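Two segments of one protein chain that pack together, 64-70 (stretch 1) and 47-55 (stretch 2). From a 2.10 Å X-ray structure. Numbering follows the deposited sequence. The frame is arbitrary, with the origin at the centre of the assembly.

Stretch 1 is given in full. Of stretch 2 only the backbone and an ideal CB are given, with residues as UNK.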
# COMPACT_ATOMS: atom_id res chain seq x y z
N ILE B 64 3.45 27.70 21.49
CA ILE B 64 2.89 26.43 21.95
C ILE B 64 2.45 26.54 23.41
O ILE B 64 3.24 26.94 24.25
CB ILE B 64 3.88 25.23 21.70
CG1 ILE B 64 4.24 25.04 20.20
CG2 ILE B 64 3.42 23.91 22.32
CD1 ILE B 64 3.13 25.08 19.18
N LEU B 65 1.24 26.13 23.70
CA LEU B 65 0.76 26.06 25.08
C LEU B 65 0.59 24.60 25.46
O LEU B 65 0.05 23.83 24.66
CB LEU B 65 -0.57 26.81 25.29
CG LEU B 65 -0.51 28.33 25.10
CD1 LEU B 65 -1.85 28.93 25.31
CD2 LEU B 65 0.56 28.98 25.99
N PRO B 66 1.05 24.20 26.67
CA PRO B 66 0.83 22.82 27.12
C PRO B 66 -0.63 22.58 27.49
O PRO B 66 -1.35 23.52 27.83
CB PRO B 66 1.77 22.68 28.31
CG PRO B 66 1.96 24.06 28.81
CD PRO B 66 1.72 25.02 27.70
N MET B 67 -1.08 21.33 27.38
CA MET B 67 -2.47 20.98 27.58
C MET B 67 -2.56 19.72 28.44
O MET B 67 -1.96 18.70 28.10
CB MET B 67 -3.12 20.86 26.19
CG MET B 67 -4.61 20.74 26.20
SD MET B 67 -5.24 20.98 24.52
CE MET B 67 -4.82 19.43 23.77
N TYR B 68 -3.23 19.84 29.61
CA TYR B 68 -3.36 18.81 30.65
C TYR B 68 -4.76 18.26 30.76
O TYR B 68 -5.70 19.00 30.56
CB TYR B 68 -2.90 19.36 32.02
CG TYR B 68 -1.42 19.65 32.05
CD1 TYR B 68 -0.92 20.87 31.60
CD2 TYR B 68 -0.51 18.69 32.48
CE1 TYR B 68 0.45 21.13 31.58
CE2 TYR B 68 0.87 18.95 32.47
CZ TYR B 68 1.33 20.16 32.01
OH TYR B 68 2.67 20.42 32.00
N LYS B 69 -4.89 16.97 31.10
CA LYS B 69 -6.19 16.31 31.25
C LYS B 69 -6.91 16.71 32.54
O LYS B 69 -8.15 16.73 32.56
CB LYS B 69 -6.02 14.78 31.22
CG LYS B 69 -6.51 14.12 29.93
CD LYS B 69 -6.92 12.66 30.18
CE LYS B 69 -7.84 12.14 29.09
NZ LYS B 69 -8.39 10.80 29.41
N THR B 70 -6.16 16.99 33.63
CA THR B 70 -6.73 17.32 34.95
C THR B 70 -6.18 18.62 35.55
O THR B 70 -5.09 19.07 35.19
CB THR B 70 -6.55 16.14 35.97
OG1 THR B 70 -5.20 16.10 36.43
CG2 THR B 70 -6.95 14.77 35.41
N UNK B 47 -7.80 20.22 29.30
CA UNK B 47 -8.68 19.57 28.35
C UNK B 47 -9.00 18.16 28.89
O UNK B 47 -8.15 17.27 28.85
CB UNK B 47 -8.04 19.51 26.96
N UNK B 48 -10.24 17.96 29.39
CA UNK B 48 -10.57 16.65 29.99
C UNK B 48 -10.54 15.46 29.05
O UNK B 48 -10.43 14.31 29.51
CB UNK B 48 -11.97 16.72 30.61
N UNK B 49 -10.59 15.72 27.74
CA UNK B 49 -10.54 14.67 26.72
C UNK B 49 -9.13 14.32 26.34
O UNK B 49 -8.90 13.22 25.85
CB UNK B 49 -11.31 15.10 25.47
N UNK B 50 -8.18 15.28 26.46
CA UNK B 50 -6.84 15.08 25.90
C UNK B 50 -5.72 15.94 26.49
O UNK B 50 -5.87 17.13 26.68
CB UNK B 50 -6.90 15.34 24.39
N UNK B 51 -4.55 15.31 26.69
CA UNK B 51 -3.32 15.99 27.09
C UNK B 51 -2.55 16.22 25.77
O UNK B 51 -2.77 15.49 24.79
CB UNK B 51 -2.51 15.18 28.11
N UNK B 52 -1.70 17.23 25.74
CA UNK B 52 -0.89 17.52 24.57
C UNK B 52 -0.46 18.96 24.45
O UNK B 52 -0.10 19.60 25.44
CB UNK B 52 -1.66 17.13 23.31
N UNK B 53 -0.52 19.47 23.22
CA UNK B 53 -0.15 20.84 22.91
C UNK B 53 -1.25 21.56 22.19
O UNK B 53 -2.08 20.93 21.51
CB UNK B 53 1.13 20.88 22.07
N UNK B 54 -1.24 22.89 22.31
CA UNK B 54 -2.14 23.76 21.59
C UNK B 54 -1.32 24.89 21.00
O UNK B 54 -0.52 25.50 21.69
CB UNK B 54 -3.25 24.29 22.50
N UNK B 55 -1.50 25.15 19.72
CA UNK B 55 -0.80 26.24 19.04
C UNK B 55 -1.72 27.44 18.86
O UNK B 55 -2.85 27.30 18.42
CB UNK B 55 -0.27 25.77 17.68

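Position 47 opens the stretch beside Tyr68, and its N donates to Tyr68 O at 2.7 Å. The ideal CB points sideways, 3.7 Å from Met67 CG, so a small or medium side chain, polar or apolar, could lie along the methionine. Because a type I turn starts here, a residue able to accept a hydrogen bond from the turn's backbone also suits. Asn47 packs there, and its OD1 accepts from the N of position 49 at 3.3 Å.

Position 48 points away, with phi/psi of -64/-18. Many residues fit, and proline, whose ring fixes phi near this value, fits well in the second place of the turn. It is Pro48; its CA lies 3.5 Å from Lys69 O in a CA-H...O contact.

Position 49 also points away, and its ideal CB meets nothing of stretch 1. Small or polar residues are natural; it is Ser49, whose backbone O lies 3.6 Å from Lys69 CE.

Position 50 closes the turn, its N donating to the O of Asn47 at 3.1 Å. The CB points away, 4.6 Å from Met67 CE, so a short side chain would touch little, whereas a long one could return to the methyl. Arg50 does so: Met67 CE lies over one face of its guanidinium, 3.5 Å from NH2.

At 51 the CB points sideways, 3.6 Å from Met67 O and 4.2 Å from Lys69 N. A small residue fits easily. Ala51 adds a CA-H...O contact from its CA to Met67 O at 3.2 Å.

At position 52, with phi/psi of 154/-139, a CB would jam against the preceding carbonyl O, which calls for glycine. Gly52 pairs with Met67 through two hydrogen bonds, N to Met67 O and O to Met67 N, both 2.8 Å.

Position 53 lies on the sheet face shared with Ile64 and Pro66, its CB 3.8 Å from Ile64 CG2. A beta-branched or other aliphatic residue suits both strand and neighbour. Ile53 brings its CG2 to 3.5 Å from Ile64 CG2.

At 54 the CB joins the face of Leu65 and Met67, 4.4 Å from Met67 SD; aliphatic or aromatic residues would suit. His54 packs its CB there, while ND1 is hydrogen-bonded elsewhere in the structure. Its N and O pair with Leu65 O and Leu65 N at 2.8 and 2.7 Å.

Position 55 sets its CB 3.8 Å from Ile64 CD1, favouring an aliphatic stem. Lys55 supplies one, then leads its amine away.

Stretch 2 47-55: NPSRAGIHK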
# COMPACT_ATOMS: atom_id res chain seq x y z
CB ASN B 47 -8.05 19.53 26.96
CG ASN B 47 -8.97 19.04 25.85
OD1 ASN B 47 -10.05 18.51 26.08
ND2 ASN B 47 -8.52 19.18 24.63
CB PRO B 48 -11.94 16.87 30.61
CG PRO B 48 -12.43 18.13 30.05
CD PRO B 48 -11.34 18.93 29.51
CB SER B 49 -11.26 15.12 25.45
OG SER B 49 -12.63 15.39 25.64
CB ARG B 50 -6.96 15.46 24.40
CG ARG B 50 -5.78 15.15 23.52
CD ARG B 50 -6.20 15.13 22.07
NE ARG B 50 -6.74 16.41 21.60
CZ ARG B 50 -6.01 17.40 21.09
NH1 ARG B 50 -6.59 18.50 20.64
NH2 ARG B 50 -4.69 17.28 21.01
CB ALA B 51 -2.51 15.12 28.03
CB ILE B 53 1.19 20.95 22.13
CG1 ILE B 53 1.15 20.18 20.79
CG2 ILE B 53 2.38 20.59 22.99
CD1 ILE B 53 2.32 20.58 19.79
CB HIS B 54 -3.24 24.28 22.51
CG HIS B 54 -4.09 25.36 21.88
ND1 HIS B 54 -4.99 25.07 20.86
CD2 HIS B 54 -4.13 26.69 22.13
CE1 HIS B 54 -5.55 26.23 20.54
NE2 HIS B 54 -5.07 27.23 21.28
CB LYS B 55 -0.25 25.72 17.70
CG LYS B 55 0.54 26.76 16.89
CD LYS B 55 1.36 26.12 15.75
CE LYS B 55 0.54 25.34 14.76
NZ LYS B 55 -0.60 26.13 14.23
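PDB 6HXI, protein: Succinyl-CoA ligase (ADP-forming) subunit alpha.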